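Local coordinates for phosphoprotein (PDB 7C5Z) that probably serves as polymerase cofactor and nucleoprotein chaperone in viral RNA replication, its central domain, present here, forming a dimer, at residues 46-51 with 66-71. Residues are numbered along the deposited sequence; the frame is centred on the assembly and turned at random.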
ATOM      1  N   LEU A  46       7.932   3.554   5.987  1.00 19.14           N
ATOM      2  CA  LEU A  46       6.730   4.314   5.660  1.00 17.95           C
ATOM      3  C   LEU A  46       5.765   3.464   4.849  1.00 20.72           C
ATOM      4  O   LEU A  46       4.565   3.412   5.147  1.00 19.19           O
ATOM      5  CB  LEU A  46       7.095   5.586   4.891  1.00 18.72           C
ATOM      6  CG  LEU A  46       5.914   6.385   4.344  1.00 17.57           C
ATOM      7  CD1 LEU A  46       5.007   6.886   5.461  1.00 25.29           C
ATOM      8  CD2 LEU A  46       6.427   7.568   3.513  1.00 23.80           C
ATOM      9  N   ILE A  47       6.280   2.762   3.846  1.00 17.75           N
ATOM     10  CA  ILE A  47       5.427   1.910   3.021  1.00 20.99           C
ATOM     11  C   ILE A  47       4.774   0.826   3.866  1.00 20.58           C
ATOM     12  O   ILE A  47       3.579   0.540   3.715  1.00 18.33           O
ATOM     13  CB  ILE A  47       6.245   1.327   1.855  1.00 19.08           C
ATOM     14  CG1 ILE A  47       6.571   2.436   0.853  1.00 22.13           C
ATOM     15  CG2 ILE A  47       5.494   0.174   1.170  1.00 21.06           C
ATOM     16  CD1 ILE A  47       7.610   2.022  -0.189  1.00 25.27           C
ATOM     17  N   SER A  48       5.536   0.218   4.779  1.00 18.24           N
ATOM     18  CA  SER A  48       4.979  -0.804   5.647  1.00 18.26           C
ATOM     19  C   SER A  48       3.844  -0.239   6.492  1.00 18.77           C
ATOM     20  O   SER A  48       2.789  -0.876   6.622  1.00 18.28           O
ATOM     21  CB  SER A  48       6.089  -1.391   6.524  1.00 21.46           C
ATOM     22  OG  SER A  48       5.585  -2.398   7.395  1.00 24.23           O
ATOM     23  N   LYS A  49       4.013   0.985   7.011  1.00 18.48           N
ATOM     24  CA  LYS A  49       2.992   1.585   7.867  1.00 17.73           C
ATOM     25  C   LYS A  49       1.758   1.980   7.066  1.00 18.62           C
ATOM     26  O   LYS A  49       0.625   1.835   7.549  1.00 19.60           O
ATOM     27  CB  LYS A  49       3.571   2.792   8.602  1.00 20.06           C
ATOM     28  CG  LYS A  49       4.501   2.403   9.735  1.00 27.32           C
ATOM     29  CD  LYS A  49       4.637   3.533  10.731  1.00 36.06           C
ATOM     30  CE  LYS A  49       5.535   3.135  11.891  1.00 43.18           C
ATOM     31  NZ  LYS A  49       5.158   1.796  12.430  1.00 53.58           N
HETATM   32  N   MSE A  50       1.950   2.439   5.838  1.00 20.42           N
HETATM   33  CA  MSE A  50       0.824   2.763   4.969  1.00 20.64           C
HETATM   34  C   MSE A  50       0.065   1.486   4.592  1.00 21.30           C
HETATM   35  O   MSE A  50      -1.164   1.463   4.617  1.00 18.76           O
HETATM   36  CB  MSE A  50       1.301   3.502   3.730  1.00 23.08           C
HETATM   37  CG  MSE A  50       1.867   4.873   4.065  1.00 27.46           C
HETATM   38 SE   MSE A  50       2.236   5.921   2.459  1.00 62.10          SE
HETATM   39  CE  MSE A  50       0.596   5.497   1.471  1.00 48.92           C
HETATM   40  N   MSE A  51       0.798   0.427   4.253  1.00 19.61           N
HETATM   41  CA  MSE A  51       0.141  -0.846   3.945  1.00 20.34           C
HETATM   42  C   MSE A  51      -0.639  -1.349   5.150  1.00 20.82           C
HETATM   43  O   MSE A  51      -1.789  -1.782   5.012  1.00 20.27           O
HETATM   44  CB  MSE A  51       1.164  -1.885   3.482  1.00 21.69           C
HETATM   45  CG  MSE A  51       1.768  -1.529   2.153  1.00 19.35           C
HETATM   46 SE   MSE A  51       3.160  -2.789   1.595  1.00 48.29          SE
HETATM   47  CE  MSE A  51       2.126  -4.383   1.752  1.00 27.92           C
ATOM     48  N   ILE A  66      -7.191  -9.438   7.428  1.00 21.44           N
ATOM     49  CA  ILE A  66      -5.978  -9.255   6.629  1.00 19.86           C
ATOM     50  C   ILE A  66      -4.843  -8.793   7.532  1.00 19.88           C
ATOM     51  O   ILE A  66      -5.046  -7.945   8.411  1.00 22.65           O
ATOM     52  CB  ILE A  66      -6.244  -8.246   5.499  1.00 18.22           C
ATOM     53  CG1 ILE A  66      -7.441  -8.696   4.650  1.00 20.08           C
ATOM     54  CG2 ILE A  66      -4.998  -8.050   4.617  1.00 19.98           C
ATOM     55  CD1 ILE A  66      -7.922  -7.625   3.689  1.00 22.65           C
ATOM     56  N   ASP A  67      -3.642  -9.356   7.340  1.00 17.07           N
ATOM     57  CA  ASP A  67      -2.513  -8.980   8.191  1.00 18.74           C
ATOM     58  C   ASP A  67      -1.253  -8.763   7.363  1.00 18.91           C
ATOM     59  O   ASP A  67      -1.155  -9.175   6.206  1.00 19.91           O
ATOM     60  CB  ASP A  67      -2.227 -10.029   9.267  1.00 23.96           C
ATOM     61  CG  ASP A  67      -1.556  -9.429  10.504  1.00 29.90           C
ATOM     62  OD1 ASP A  67      -1.390  -8.181  10.584  1.00 28.43           O
ATOM     63  OD2 ASP A  67      -1.194 -10.219  11.405  1.00 36.22           O
ATOM     64  N   LEU A  68      -0.273  -8.125   7.992  1.00 19.18           N
ATOM     65  CA  LEU A  68       0.990  -7.784   7.361  1.00 17.99           C
ATOM     66  C   LEU A  68       2.120  -8.399   8.167  1.00 19.53           C
ATOM     67  O   LEU A  68       2.112  -8.329   9.403  1.00 19.93           O
ATOM     68  CB  LEU A  68       1.161  -6.266   7.294  1.00 18.95           C
ATOM     69  CG  LEU A  68       2.512  -5.755   6.823  1.00 21.40           C
ATOM     70  CD1 LEU A  68       2.680  -6.019   5.348  1.00 23.22           C
ATOM     71  CD2 LEU A  68       2.619  -4.265   7.160  1.00 24.64           C
ATOM     72  N   PHE A  69       3.080  -9.006   7.468  1.00 17.32           N
ATOM     73  CA  PHE A  69       4.278  -9.572   8.082  1.00 16.95           C
ATOM     74  C   PHE A  69       5.496  -8.796   7.591  1.00 18.77           C
ATOM     75  O   PHE A  69       5.814  -8.809   6.393  1.00 18.61           O
ATOM     76  CB  PHE A  69       4.393 -11.070   7.772  1.00 18.46           C
ATOM     77  CG  PHE A  69       3.287 -11.879   8.384  1.00 20.00           C
ATOM     78  CD1 PHE A  69       3.380 -12.293   9.702  1.00 24.33           C
ATOM     79  CD2 PHE A  69       2.146 -12.185   7.674  1.00 23.46           C
ATOM     80  CE1 PHE A  69       2.358 -13.023  10.295  1.00 27.10           C
ATOM     81  CE2 PHE A  69       1.120 -12.921   8.262  1.00 25.63           C
ATOM     82  CZ  PHE A  69       1.227 -13.331   9.574  1.00 26.05           C
ATOM     83  N   ASP A  70       6.160  -8.112   8.519  1.00 19.38           N
ATOM     84  CA  ASP A  70       7.320  -7.273   8.237  1.00 19.14           C
ATOM     85  C   ASP A  70       8.413  -7.673   9.218  1.00 20.21           C
ATOM     86  O   ASP A  70       8.210  -7.577  10.434  1.00 20.40           O
ATOM     87  CB  ASP A  70       6.927  -5.795   8.388  1.00 18.41           C
ATOM     88  CG  ASP A  70       8.074  -4.835   8.170  1.00 24.69           C
ATOM     89  OD1 ASP A  70       9.206  -5.255   7.873  1.00 24.11           O
ATOM     90  OD2 ASP A  70       7.808  -3.616   8.301  1.00 28.04           O
ATOM     91  N   TYR A  71       9.540  -8.183   8.704  1.00 17.98           N
ATOM     92  CA  TYR A  71      10.668  -8.579   9.547  1.00 18.06           C
ATOM     93  C   TYR A  71      11.832  -7.604   9.441  1.00 21.12           C
ATOM     94  O   TYR A  71      12.951  -7.941   9.847  1.00 22.60           O
ATOM     95  CB  TYR A  71      11.132  -9.991   9.193  1.00 20.27           C
ATOM     96  CG  TYR A  71       9.999 -10.989   9.190  1.00 17.98           C
ATOM     97  CD1 TYR A  71       9.244 -11.200   8.037  1.00 17.14           C
ATOM     98  CD2 TYR A  71       9.661 -11.702  10.341  1.00 17.18           C
ATOM     99  CE1 TYR A  71       8.199 -12.088   8.022  1.00 18.05           C
ATOM    100  CE2 TYR A  71       8.591 -12.623  10.324  1.00 17.45           C
ATOM    101  CZ  TYR A  71       7.876 -12.796   9.157  1.00 19.43           C
ATOM    102  OH  TYR A  71       6.816 -13.675   9.083  1.00 22.17           O
TER
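Leu68 meets Ser48 and Met51 on the helix, and Asp70 meets Ser48 two residues further along the strand. From CB the Leu68 side chain reaches toward the helix. CG lies anti to the backbone N (chi1 172°), and the two methyls that branch from it meet different residues of the helix. CD2 of Leu68 lies 3.4 Å from the carbonyl O of Ser48 and 3.5 Å from its OG. CD1 of Leu68 is 4.0 Å from CE of Met51. The Met51 and Leu68 side chains cross at about a right angle, and only the end methyl of the selenomethionine touches the leucine. The chain of Met51 bends at chi3, and this turns the methyl to the leucine.

The polar part of the contact is one short hydrogen bond. Ser48 OG donates to OD2 of Asp70 at 2.7 Å. The hydroxyl approaches on the anti side of the carboxylate, 33° out of its plane. OD2 of Asp70 is also 3.3 Å from CB of Ser48. The other carboxylate oxygen, OD1, accepts a hydrogen bond from the backbone N of Gln72, so both oxygens are engaged and the rotation of the group is restrained. The hydroxyl of the buried Ser48 thus finds a carboxylate acceptor, probably ionised, close to the apolar Leu68 methyl.

The pairing joins helix 41-62 to strand 67-70, an outermost strand of the antiparallel sheet within this chain. The axes of helix 46-51 and strand 67-70 run nearly antiparallel (163°) and come within 9.7 Å. Leu68 also packs on Arg52, next after Met51, and on Ile55, one turn beyond Met51. Met51 also touches Val78 on the adjacent strand 76-81 and Met51 of the second subunit, so the helix packs against both the sheet and the dimer partner.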